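Local coordinates for protein probable enoyl-CoA hydratase/isomerase (PDB 7BOR) that binds coenzyme A in a crotonase fold and probably shifts the double bond of enoyl-CoA thioesters from the delta(3) to the delta(2) position, at residues A[82-87]-A[104-109]; A[231-236]-A[240-245]. One frame throughout, in Å; residues are numbered along the deposited sequence.

Contact 1 of 2, residues A[82-87]-A[104-109]. With COA (coenzyme A), chain C.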
# COMPACT_ATOMS: atom_id res chain seq x y z
N GLY A 82 10.39 -1.33 -5.80
CA GLY A 82 10.07 -2.60 -6.42
C GLY A 82 10.23 -3.78 -5.48
O GLY A 82 9.45 -4.74 -5.54
N ARG A 83 11.23 -3.73 -4.60
CA ARG A 83 11.43 -4.81 -3.64
C ARG A 83 10.35 -4.79 -2.57
O ARG A 83 9.89 -5.85 -2.12
CB ARG A 83 12.83 -4.72 -3.01
CG ARG A 83 13.94 -5.11 -3.99
CD ARG A 83 15.36 -5.14 -3.37
NE ARG A 83 15.94 -3.83 -3.07
CZ ARG A 83 16.57 -3.08 -3.96
NH1 ARG A 83 16.69 -3.51 -5.19
NH2 ARG A 83 17.10 -1.91 -3.60
N PHE A 84 9.91 -3.58 -2.16
CA PHE A 84 8.77 -3.52 -1.24
C PHE A 84 7.52 -4.10 -1.90
O PHE A 84 6.83 -4.93 -1.31
CB PHE A 84 8.50 -2.11 -0.77
CG PHE A 84 7.16 -1.98 -0.11
CD1 PHE A 84 6.92 -2.62 1.11
CD2 PHE A 84 6.13 -1.27 -0.72
CE1 PHE A 84 5.69 -2.52 1.73
CE2 PHE A 84 4.87 -1.15 -0.10
CZ PHE A 84 4.65 -1.78 1.12
N MET A 85 7.26 -3.72 -3.16
CA MET A 85 6.07 -4.24 -3.84
C MET A 85 6.09 -5.75 -3.93
O MET A 85 5.07 -6.42 -3.69
CB MET A 85 5.95 -3.64 -5.25
CG MET A 85 5.46 -2.19 -5.30
SD MET A 85 5.28 -1.61 -7.02
CE MET A 85 6.59 -0.45 -7.02
N SER A 86 7.23 -6.31 -4.34
CA SER A 86 7.34 -7.75 -4.51
C SER A 86 7.16 -8.44 -3.19
O SER A 86 6.48 -9.46 -3.09
CB SER A 86 8.71 -8.12 -5.11
OG SER A 86 8.68 -9.34 -5.83
N ALA A 87 7.81 -7.90 -2.16
CA ALA A 87 7.71 -8.49 -0.82
C ALA A 87 6.26 -8.52 -0.31
O ALA A 87 5.78 -9.56 0.15
CB ALA A 87 8.61 -7.73 0.16
N VAL A 104 -2.16 8.05 -0.32
CA VAL A 104 -2.05 8.58 -1.67
C VAL A 104 -1.10 7.73 -2.50
O VAL A 104 -0.05 7.30 -2.02
CB VAL A 104 -1.56 10.02 -1.64
CG1 VAL A 104 -1.55 10.60 -3.08
CG2 VAL A 104 -2.47 10.82 -0.75
N GLY A 105 -1.47 7.50 -3.74
CA GLY A 105 -0.55 6.79 -4.62
C GLY A 105 -0.41 5.37 -4.12
O GLY A 105 -1.41 4.66 -3.95
N ILE A 106 0.83 4.93 -3.88
CA ILE A 106 1.05 3.60 -3.31
C ILE A 106 0.44 3.49 -1.92
O ILE A 106 0.28 2.37 -1.40
CB ILE A 106 2.57 3.27 -3.32
CG1 ILE A 106 2.80 1.77 -3.05
CG2 ILE A 106 3.32 4.16 -2.35
CD1 ILE A 106 4.14 1.22 -3.56
N GLY A 107 0.06 4.62 -1.31
CA GLY A 107 -0.70 4.57 -0.05
C GLY A 107 -2.04 3.88 -0.21
O GLY A 107 -2.48 3.14 0.68
N THR A 108 -2.67 4.07 -1.36
CA THR A 108 -3.90 3.34 -1.69
C THR A 108 -3.59 2.02 -2.35
O THR A 108 -4.17 1.00 -1.97
CB THR A 108 -4.79 4.21 -2.58
OG1 THR A 108 -5.30 5.28 -1.79
CG2 THR A 108 -5.94 3.40 -3.19
N THR A 109 -2.68 1.99 -3.34
CA THR A 109 -2.56 0.75 -4.08
C THR A 109 -2.02 -0.39 -3.21
O THR A 109 -2.28 -1.55 -3.50
CB THR A 109 -1.69 0.90 -5.36
OG1 THR A 109 -0.37 1.29 -5.01
CG2 THR A 109 -2.30 1.91 -6.28
N1A COA C . 6.92 13.68 -1.27
C2A COA C . 7.78 14.62 -0.78
N3A COA C . 7.39 15.52 0.17
C4A COA C . 6.12 15.42 0.61
C5A COA C . 5.25 14.50 0.15
C6A COA C . 5.67 13.61 -0.82
N6A COA C . 4.87 12.54 -1.43
N7A COA C . 4.05 14.66 0.77
C8A COA C . 4.16 15.69 1.64
N9A COA C . 5.41 16.12 1.49
C1B COA C . 5.86 17.23 2.35
C2B COA C . 5.49 18.70 1.81
O2B COA C . 6.39 19.01 0.67
C3B COA C . 5.69 19.40 2.89
O3B COA C . 7.15 19.59 3.13
P3B COA C . 7.72 20.81 4.05
O7A COA C . 6.87 21.02 5.28
O8A COA C . 7.73 22.04 3.18
O9A COA C . 9.10 20.41 4.49
C4B COA C . 5.20 18.54 4.08
O4B COA C . 5.40 17.10 3.58
C5B COA C . 3.85 18.74 4.44
O5B COA C . 3.11 18.31 3.33
P1A COA C . 1.84 19.21 2.85
O1A COA C . 1.44 18.91 1.42
O2A COA C . 2.06 20.70 2.98
O3A COA C . 0.64 18.80 3.91
P2A COA C . -0.91 18.86 3.35
O4A COA C . -1.82 18.62 4.55
O5A COA C . -1.04 20.20 2.70
O6A COA C . -1.16 17.74 2.15
CBP COA C . -1.23 15.58 1.10
CCP COA C . -1.24 16.34 2.48
CDP COA C . -0.85 14.08 1.35
CEP COA C . -2.62 15.67 0.43
CAP COA C . -0.17 16.37 0.27
OAP COA C . 1.01 16.40 1.01
C9P COA C . 0.16 15.70 -1.07
O9P COA C . -0.59 15.73 -2.00
N8P COA C . 1.47 15.03 -1.13
C7P COA C . 1.93 14.33 -2.34
C6P COA C . 0.96 13.17 -2.71
C5P COA C . 1.57 12.50 -3.99
O5P COA C . 1.51 13.00 -5.06
N4P COA C . 2.23 11.22 -3.82
C3P COA C . 2.86 10.59 -4.95
C2P COA C . 1.84 9.90 -5.81
S1P COA C . 2.82 9.17 -7.13
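I106 reaches helix 80-90 with a single methyl, CD1, which sits 4.0 Å from M85 CG and 4.3 Å from F84 CE2. It comes to the phenyl ring at the edge, near the ring plane. The reach follows from an extended side chain: CG1 is anti to the backbone N (chi1 -166°), and CD1 continues outward toward the helix. M85 lies obliquely across it, touching with the middle of its chain, which runs straight to SD and bends at chi3, so that only CE turns off.

One shell further out, Y32 and E137 also touch I106, and M35 and L39 of helix 29-44 pack on F84. On the other side, the backbone that carries I106 is fixed by a tight helix start. G105 is the N-cap of helix 106-109, and its O takes two amides, T108 N at 2.9 Å and T109 N at 3.0 Å. Positive phi (67°) suits a glycine here, and with no side chain in the way the G105 CA comes within 4.1 Å of COA C2P. Just before it, V104 lays CG1 against COA C6P at 3.6 Å.

In crotonase-family enzymes the start of this helix usually supplies one amide of the oxyanion hole. The contact behind it is buried and wholly apolar, with no hydrogen bond between the segments, so between the two segments apolar burial and van der Waals fit do the holding.

Contact 2 of 2, residues A[231-236]-A[240-245]. With COA (coenzyme A), chain C.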
# COMPACT_ATOMS: atom_id res chain seq x y z
N THR A 231 9.51 4.82 -17.46
CA THR A 231 9.77 5.69 -18.60
C THR A 231 9.17 7.07 -18.36
O THR A 231 9.83 8.10 -18.62
CB THR A 231 9.20 5.07 -19.87
OG1 THR A 231 9.90 3.85 -20.14
CG2 THR A 231 9.35 6.03 -21.07
N ARG A 232 7.94 7.12 -17.84
CA ARG A 232 7.26 8.40 -17.67
C ARG A 232 7.93 9.25 -16.63
O ARG A 232 7.88 10.48 -16.71
CB ARG A 232 5.78 8.20 -17.33
CG ARG A 232 4.99 7.60 -18.49
CD ARG A 232 3.49 7.72 -18.26
NE ARG A 232 3.17 9.13 -18.32
CZ ARG A 232 2.74 9.74 -19.41
NH1 ARG A 232 2.50 9.03 -20.50
NH2 ARG A 232 2.50 11.03 -19.39
N LEU A 233 8.56 8.62 -15.64
CA LEU A 233 9.21 9.44 -14.63
C LEU A 233 10.37 10.26 -15.21
O LEU A 233 10.73 11.36 -14.69
CB LEU A 233 9.77 8.57 -13.52
CG LEU A 233 8.83 8.15 -12.37
CD1 LEU A 233 9.46 6.99 -11.59
CD2 LEU A 233 8.51 9.31 -11.47
N ARG A 234 10.96 9.74 -16.28
CA ARG A 234 12.10 10.36 -16.91
C ARG A 234 11.70 11.29 -18.04
O ARG A 234 12.58 11.91 -18.69
CB ARG A 234 13.05 9.32 -17.50
CG ARG A 234 13.34 8.14 -16.64
CD ARG A 234 14.01 7.02 -17.45
NE ARG A 234 15.45 7.27 -17.63
CZ ARG A 234 16.39 6.93 -16.75
NH1 ARG A 234 16.05 6.31 -15.61
NH2 ARG A 234 17.68 7.20 -17.00
N SER A 235 10.32 11.38 -18.34
CA SER A 235 9.86 12.26 -19.36
C SER A 235 9.46 13.65 -18.80
O SER A 235 9.08 13.82 -17.60
CB SER A 235 8.63 11.61 -20.03
OG SER A 235 7.43 12.02 -19.35
N PRO A 236 9.45 14.62 -19.73
CA PRO A 236 9.14 16.01 -19.29
C PRO A 236 7.78 16.20 -18.63
O PRO A 236 7.64 17.06 -17.68
CB PRO A 236 9.26 16.82 -20.59
CG PRO A 236 10.16 15.99 -21.47
CD PRO A 236 9.88 14.53 -21.17
N GLU A 240 7.69 17.84 -15.07
CA GLU A 240 7.05 19.14 -14.87
C GLU A 240 5.99 19.08 -13.77
O GLU A 240 5.99 19.90 -12.85
CB GLU A 240 6.43 19.67 -16.17
CG GLU A 240 5.72 21.04 -16.03
CD GLU A 240 4.66 21.31 -17.11
OE1 GLU A 240 4.37 20.38 -17.91
OE2 GLU A 240 4.11 22.46 -17.16
N ALA A 241 5.05 18.12 -13.87
CA ALA A 241 4.00 17.99 -12.86
C ALA A 241 4.57 17.70 -11.47
O ALA A 241 4.02 18.15 -10.46
CB ALA A 241 3.01 16.88 -13.26
N LEU A 242 5.65 16.94 -11.40
CA LEU A 242 6.22 16.53 -10.12
C LEU A 242 6.89 17.70 -9.40
O LEU A 242 6.68 17.91 -8.20
CB LEU A 242 7.24 15.40 -10.35
CG LEU A 242 6.72 13.97 -10.46
CD1 LEU A 242 7.88 12.96 -10.70
CD2 LEU A 242 5.91 13.65 -9.21
N SER A 243 7.73 18.45 -10.12
CA SER A 243 8.40 19.59 -9.51
C SER A 243 7.42 20.73 -9.32
O SER A 243 7.71 21.64 -8.54
CB SER A 243 9.60 20.04 -10.35
OG SER A 243 9.22 20.28 -11.69
N ALA A 244 6.28 20.67 -10.00
CA ALA A 244 5.20 21.63 -9.77
C ALA A 244 4.55 21.41 -8.40
O ALA A 244 4.18 22.39 -7.73
CB ALA A 244 4.15 21.53 -10.87
N PHE A 245 4.41 20.14 -7.98
CA PHE A 245 3.86 19.85 -6.65
C PHE A 245 4.77 20.37 -5.53
O PHE A 245 4.32 21.11 -4.65
CB PHE A 245 3.61 18.34 -6.47
CG PHE A 245 3.04 18.02 -5.11
CD1 PHE A 245 3.88 17.85 -4.01
CD2 PHE A 245 1.68 17.96 -4.92
CE1 PHE A 245 3.35 17.63 -2.74
CE2 PHE A 245 1.15 17.72 -3.67
CZ PHE A 245 1.98 17.58 -2.57
N1A COA C . 6.92 13.68 -1.27
C2A COA C . 7.78 14.62 -0.78
N3A COA C . 7.39 15.52 0.17
C4A COA C . 6.12 15.42 0.61
C5A COA C . 5.25 14.50 0.15
C6A COA C . 5.67 13.61 -0.82
N6A COA C . 4.87 12.54 -1.43
N7A COA C . 4.05 14.66 0.77
C8A COA C . 4.16 15.69 1.64
N9A COA C . 5.41 16.12 1.49
C1B COA C . 5.86 17.23 2.35
C2B COA C . 5.49 18.70 1.81
O2B COA C . 6.39 19.01 0.67
C3B COA C . 5.69 19.40 2.89
O3B COA C . 7.15 19.59 3.13
P3B COA C . 7.72 20.81 4.05
O7A COA C . 6.87 21.02 5.28
O8A COA C . 7.73 22.04 3.18
O9A COA C . 9.10 20.41 4.49
C4B COA C . 5.20 18.54 4.08
O4B COA C . 5.40 17.10 3.58
C5B COA C . 3.85 18.74 4.44
O5B COA C . 3.11 18.31 3.33
P1A COA C . 1.84 19.21 2.85
O1A COA C . 1.44 18.91 1.42
O2A COA C . 2.06 20.70 2.98
O3A COA C . 0.64 18.80 3.91
P2A COA C . -0.91 18.86 3.35
O4A COA C . -1.82 18.62 4.55
O5A COA C . -1.04 20.20 2.70
O6A COA C . -1.16 17.74 2.15
CBP COA C . -1.23 15.58 1.10
CCP COA C . -1.24 16.34 2.48
CDP COA C . -0.85 14.08 1.35
CEP COA C . -2.62 15.67 0.43
CAP COA C . -0.17 16.37 0.27
OAP COA C . 1.01 16.40 1.01
C9P COA C . 0.16 15.70 -1.07
O9P COA C . -0.59 15.73 -2.00
N8P COA C . 1.47 15.03 -1.13
C7P COA C . 1.93 14.33 -2.34
C6P COA C . 0.96 13.17 -2.71
C5P COA C . 1.57 12.50 -3.99
O5P COA C . 1.51 13.00 -5.06
N4P COA C . 2.23 11.22 -3.82
C3P COA C . 2.86 10.59 -4.95
C2P COA C . 1.84 9.90 -5.81
S1P COA C . 2.82 9.17 -7.13
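L233 of segment 231-236 meets L242 of helix 236-245 across the short turn between two consecutive helices, at the C-terminal end of this crotonase-fold chain. The tight part is here: L233 CD2 lies 3.8 Å from L242 CD1, the two leucines crossing at a slant through one methyl each. On L242, CG anti to the carbonyl carbon (chi1 -84°) and CD1 anti to CA (chi2 180°) carry that methyl over to L233. F69 and L134 pack on L233, while I66, L70 and L132 enclose L242, so the methyl pair is sealed from solvent.

The outer side is looser and polar. S235 is the N-cap of helix 236-245, and P236 opens its first turn. E240 N donates to P236 O at 2.7 Å, an i+4 bond of that first turn. The side chain of E240 touches the same oxygen with CB; beyond CB the chain extends away from P236 into an exposed position. Nearby, R232 pairs with E237 in a salt bridge and gives NE to G133 O.

The second helix ends against coenzyme A and may belong to the C-terminal hinge element proposed to regulate this enzyme. The close approaches of the F245 ring to the pantetheine are doubtful in detail; COA CAP lies in the ring plane at its edge, 3.8 Å from F245 CZ.

Contact 1 is a core contact, about 5 Å from the centre of the chain, whereas contact 2 sits about 22 Å out and is only partly buried. They share no helix, and their nearest atoms are about 8 Å apart, yet both carry residues of the coenzyme A pocket. Contact 1 joins two helices separated in the chain by strands 95-99 and 102-104, by apolar touches alone. In contact 2 the leucine pair joins neighbouring helices; its backbone hydrogen bond lies within helix 236-245, among exposed polar groups. Coenzyme A relates them: 104-109 meets the pantetheine arm from the interior, and 240-245 reaches it beside I66, while N64 lies nearer I106 of contact 1.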